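PDB 5VQE: beta-glucoside phosphorylase BglX from Unidentified, which is a glycoside hydrolase family 3 enzyme that probably cleaves beta-glucosides by phosphorolysis, transferring the glucosyl unit to phosphate. Local coordinates for residues A[168-180]-A[223-235]. Numbering follows the deposited sequence.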
# COMPACT_ATOMS: atom_id res chain seq x y z
N ASP A 168 -11.76 -11.79 -0.32
CA ASP A 168 -12.88 -12.11 0.54
C ASP A 168 -13.18 -10.95 1.49
O ASP A 168 -12.36 -10.67 2.38
CB ASP A 168 -12.61 -13.38 1.34
CG ASP A 168 -13.76 -13.74 2.27
OD1 ASP A 168 -14.87 -14.00 1.76
OD2 ASP A 168 -13.57 -13.73 3.50
N PRO A 169 -14.33 -10.28 1.37
CA PRO A 169 -14.60 -9.14 2.25
C PRO A 169 -14.50 -9.45 3.74
O PRO A 169 -14.03 -8.60 4.50
CB PRO A 169 -16.03 -8.75 1.85
CG PRO A 169 -16.10 -9.10 0.43
CD PRO A 169 -15.32 -10.38 0.29
N GLU A 170 -14.92 -10.63 4.18
CA GLU A 170 -14.88 -10.91 5.60
C GLU A 170 -13.44 -11.00 6.10
O GLU A 170 -13.13 -10.52 7.20
CB GLU A 170 -15.66 -12.19 5.91
CG GLU A 170 -17.13 -12.11 5.48
CD GLU A 170 -17.83 -10.86 5.99
OE1 GLU A 170 -17.81 -10.63 7.21
OE2 GLU A 170 -18.39 -10.10 5.16
N ARG A 171 -12.53 -11.55 5.30
CA ARG A 171 -11.13 -11.61 5.70
C ARG A 171 -10.50 -10.22 5.66
O ARG A 171 -9.70 -9.86 6.54
CB ARG A 171 -10.36 -12.59 4.81
CG ARG A 171 -8.90 -12.74 5.21
CD ARG A 171 -8.16 -13.87 4.48
NE ARG A 171 -8.77 -15.19 4.67
CZ ARG A 171 -9.49 -15.84 3.76
NH1 ARG A 171 -9.70 -15.33 2.55
NH2 ARG A 171 -9.99 -17.04 4.05
N ILE A 172 -10.84 -9.42 4.65
CA ILE A 172 -10.35 -8.04 4.60
C ILE A 172 -10.72 -7.30 5.87
O ILE A 172 -9.89 -6.59 6.47
CB ILE A 172 -10.89 -7.33 3.35
CG1 ILE A 172 -10.32 -7.99 2.08
CG2 ILE A 172 -10.52 -5.85 3.36
CD1 ILE A 172 -11.15 -7.73 0.83
N ILE A 173 -11.99 -7.43 6.30
CA ILE A 173 -12.44 -6.76 7.52
C ILE A 173 -11.63 -7.23 8.72
O ILE A 173 -11.15 -6.41 9.52
CB ILE A 173 -13.95 -6.99 7.73
CG1 ILE A 173 -14.76 -6.27 6.64
CG2 ILE A 173 -14.40 -6.54 9.11
CD1 ILE A 173 -16.24 -6.63 6.59
N ARG A 174 -11.45 -8.55 8.87
CA ARG A 174 -10.69 -9.08 10.00
C ARG A 174 -9.27 -8.53 10.01
O ARG A 174 -8.78 -8.06 11.04
CB ARG A 174 -10.62 -10.62 9.94
CG ARG A 174 -11.90 -11.36 10.11
CD ARG A 174 -11.64 -12.82 10.50
NE ARG A 174 -11.03 -13.64 9.45
CZ ARG A 174 -11.69 -14.19 8.43
NH1 ARG A 174 -13.00 -13.98 8.29
NH2 ARG A 174 -11.05 -14.93 7.54
N MET A 175 -8.60 -8.61 8.87
CA MET A 175 -7.19 -8.26 8.80
C MET A 175 -6.99 -6.76 8.97
O MET A 175 -6.07 -6.33 9.68
CB MET A 175 -6.62 -8.73 7.46
CG MET A 175 -6.64 -10.24 7.27
SD MET A 175 -5.32 -11.01 8.22
CE MET A 175 -5.71 -12.76 8.08
N ALA A 176 -7.83 -5.96 8.34
CA ALA A 176 -7.68 -4.51 8.43
C ALA A 176 -7.94 -4.01 9.84
O ALA A 176 -7.25 -3.11 10.33
CB ALA A 176 -8.61 -3.82 7.43
N LYS A 177 -8.94 -4.56 10.52
CA LYS A 177 -9.18 -4.16 11.91
C LYS A 177 -7.98 -4.50 12.79
O LYS A 177 -7.61 -3.72 13.68
CB LYS A 177 -10.42 -4.86 12.46
CG LYS A 177 -11.76 -4.34 11.95
CD LYS A 177 -12.87 -5.07 12.71
CE LYS A 177 -14.26 -4.68 12.28
NZ LYS A 177 -15.27 -5.51 13.01
N ALA A 178 -7.38 -5.66 12.56
CA ALA A 178 -6.20 -6.07 13.31
C ALA A 178 -5.00 -5.18 13.01
O ALA A 178 -4.25 -4.81 13.93
CB ALA A 178 -5.86 -7.53 13.01
N TYR A 179 -4.77 -4.86 11.74
CA TYR A 179 -3.71 -3.91 11.40
C TYR A 179 -3.90 -2.62 12.18
O TYR A 179 -2.96 -2.10 12.79
CB TYR A 179 -3.70 -3.64 9.89
CG TYR A 179 -2.67 -2.61 9.45
CD1 TYR A 179 -2.94 -1.25 9.54
CD2 TYR A 179 -1.43 -2.99 8.94
CE1 TYR A 179 -2.01 -0.29 9.14
CE2 TYR A 179 -0.49 -2.03 8.54
CZ TYR A 179 -0.79 -0.69 8.65
OH TYR A 179 0.11 0.28 8.27
N CYS A 180 -5.13 -2.11 12.21
CA CYS A 180 -5.40 -0.88 12.94
C CYS A 180 -5.15 -1.06 14.43
O CYS A 180 -4.66 -0.13 15.10
CB CYS A 180 -6.83 -0.41 12.70
SG CYS A 180 -7.15 0.14 10.99
N TYR A 223 -17.98 -3.43 -0.99
CA TYR A 223 -17.17 -2.30 -0.52
C TYR A 223 -17.87 -1.55 0.61
O TYR A 223 -17.24 -1.22 1.62
CB TYR A 223 -16.86 -1.36 -1.69
CG TYR A 223 -15.86 -1.95 -2.64
CD1 TYR A 223 -14.49 -1.79 -2.44
CD2 TYR A 223 -16.28 -2.72 -3.72
CE1 TYR A 223 -13.57 -2.36 -3.31
CE2 TYR A 223 -15.36 -3.28 -4.59
CZ TYR A 223 -14.01 -3.10 -4.37
OH TYR A 223 -13.10 -3.67 -5.23
N GLY A 224 -19.16 -1.26 0.46
CA GLY A 224 -19.86 -0.53 1.50
C GLY A 224 -19.85 -1.26 2.83
O GLY A 224 -19.69 -0.65 3.88
N ARG A 225 -20.00 -2.59 2.79
CA ARG A 225 -19.94 -3.37 4.02
C ARG A 225 -18.58 -3.23 4.70
O ARG A 225 -18.51 -3.11 5.93
CB ARG A 225 -20.21 -4.84 3.70
CG ARG A 225 -20.22 -5.76 4.91
CD ARG A 225 -20.53 -7.18 4.49
NE ARG A 225 -20.36 -8.14 5.58
CZ ARG A 225 -21.29 -8.41 6.49
NH1 ARG A 225 -22.46 -7.80 6.46
NH2 ARG A 225 -21.04 -9.30 7.45
N ILE A 226 -17.50 -3.24 3.93
CA ILE A 226 -16.16 -3.12 4.50
C ILE A 226 -15.94 -1.73 5.07
O ILE A 226 -15.49 -1.58 6.22
CB ILE A 226 -15.10 -3.46 3.43
CG1 ILE A 226 -15.28 -4.90 2.94
CG2 ILE A 226 -13.69 -3.27 3.99
CD1 ILE A 226 -14.40 -5.24 1.76
N TYR A 227 -16.23 -0.69 4.29
CA TYR A 227 -16.06 0.66 4.80
C TYR A 227 -16.87 0.88 6.07
O TYR A 227 -16.35 1.42 7.06
CB TYR A 227 -16.42 1.68 3.71
CG TYR A 227 -15.23 1.92 2.82
CD1 TYR A 227 -15.05 1.19 1.65
CD2 TYR A 227 -14.24 2.82 3.19
CE1 TYR A 227 -13.94 1.38 0.86
CE2 TYR A 227 -13.12 3.02 2.40
CZ TYR A 227 -12.98 2.29 1.24
OH TYR A 227 -11.86 2.48 0.47
N GLN A 228 -18.13 0.42 6.10
CA GLN A 228 -18.93 0.56 7.31
C GLN A 228 -18.27 -0.12 8.50
O GLN A 228 -18.25 0.43 9.60
CB GLN A 228 -20.34 0.01 7.08
CG GLN A 228 -21.22 0.93 6.24
CD GLN A 228 -22.62 0.37 6.02
OE1 GLN A 228 -22.78 -0.70 5.42
NE2 GLN A 228 -23.62 1.08 6.51
N ALA A 229 -17.69 -1.31 8.28
CA ALA A 229 -17.10 -2.05 9.39
C ALA A 229 -15.87 -1.34 9.96
O ALA A 229 -15.68 -1.32 11.18
CB ALA A 229 -16.72 -3.46 8.94
N LEU A 230 -15.02 -0.79 9.10
CA LEU A 230 -13.84 -0.09 9.59
C LEU A 230 -14.20 1.26 10.19
O LEU A 230 -13.55 1.72 11.14
CB LEU A 230 -12.83 0.08 8.45
CG LEU A 230 -11.86 -1.09 8.27
CD1 LEU A 230 -10.88 -1.18 9.43
CD2 LEU A 230 -12.60 -2.40 8.11
N ILE A 231 -15.22 1.93 9.66
CA ILE A 231 -15.68 3.18 10.25
C ILE A 231 -16.16 2.94 11.68
O ILE A 231 -15.77 3.65 12.61
CB ILE A 231 -16.78 3.80 9.38
CG1 ILE A 231 -16.17 4.29 8.05
CG2 ILE A 231 -17.46 4.96 10.10
CD1 ILE A 231 -17.20 4.63 6.99
N GLU A 232 -17.00 1.92 11.87
CA GLU A 232 -17.49 1.63 13.21
C GLU A 232 -16.36 1.20 14.13
O GLU A 232 -16.40 1.47 15.34
CB GLU A 232 -18.56 0.55 13.15
CG GLU A 232 -19.77 0.95 12.31
CD GLU A 232 -20.32 2.31 12.70
OE1 GLU A 232 -20.52 2.54 13.91
OE2 GLU A 232 -20.54 3.15 11.80
N ASP A 233 -15.33 0.55 13.58
CA ASP A 233 -14.17 0.14 14.36
C ASP A 233 -13.32 1.32 14.81
O ASP A 233 -12.43 1.13 15.64
CB ASP A 233 -13.33 -0.85 13.53
CG ASP A 233 -12.11 -1.40 14.28
OD1 ASP A 233 -12.28 -2.05 15.33
OD2 ASP A 233 -10.98 -1.20 13.79
N GLY A 234 -13.57 2.53 14.31
CA GLY A 234 -12.86 3.71 14.75
C GLY A 234 -11.78 4.23 13.81
O GLY A 234 -10.92 5.00 14.25
N ALA A 235 -11.81 3.84 12.54
CA ALA A 235 -10.85 4.36 11.58
C ALA A 235 -10.77 5.88 11.67
O ALA A 235 -11.79 6.58 11.62
CB ALA A 235 -11.25 3.93 10.17
O HOH W 1 -16.86 -2.80 12.80
O HOH W 2 -9.36 -2.57 15.28
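Ile173 and Ile226 cross at a slant, CG1 of Ile173 4.0 Å from CG1 of Ile226, in the tight middle of two neighbouring helices that run nearly parallel, their axes 23° apart. Branched, purely apolar chains suit this seam: Ile226 also sends its CD1 to within 3.9 Å of Pro169 CB and its CG2 against Ile172. Ala229, short enough to admit a larger neighbour, receives the CG2 and CD1 methyls of Ile173. A turn further on, Leu230 CD1 lies 4.0 Å from Ala176 CB, near Cys180 SG. The solvent side is looser and polar. Fully extended from CG to NE, with CG anti to the backbone N (chi1 -178°), Arg225 reaches Glu170, whose OE2 accepts from NE on its syn side at 2.8 Å in a salt bridge. Replacing Glu170 with an alanine would probably leave the Arg225 guanidinium without this carboxylate mate and freer to swing. The aliphatic part of Lys177 slants over the Asp233 carboxylate, its CG 3.7 Å from Asp233 OD2, and a water bridges Lys177 O to Asp233 OD2. Beneath the seam, Leu230 rests on Ile192 of strand 191-195. Such side-by-side helices, greasy inward and charged outward, are characteristic of the outer helical layer of the TIM-barrel-like domain of family 3 glycosidases.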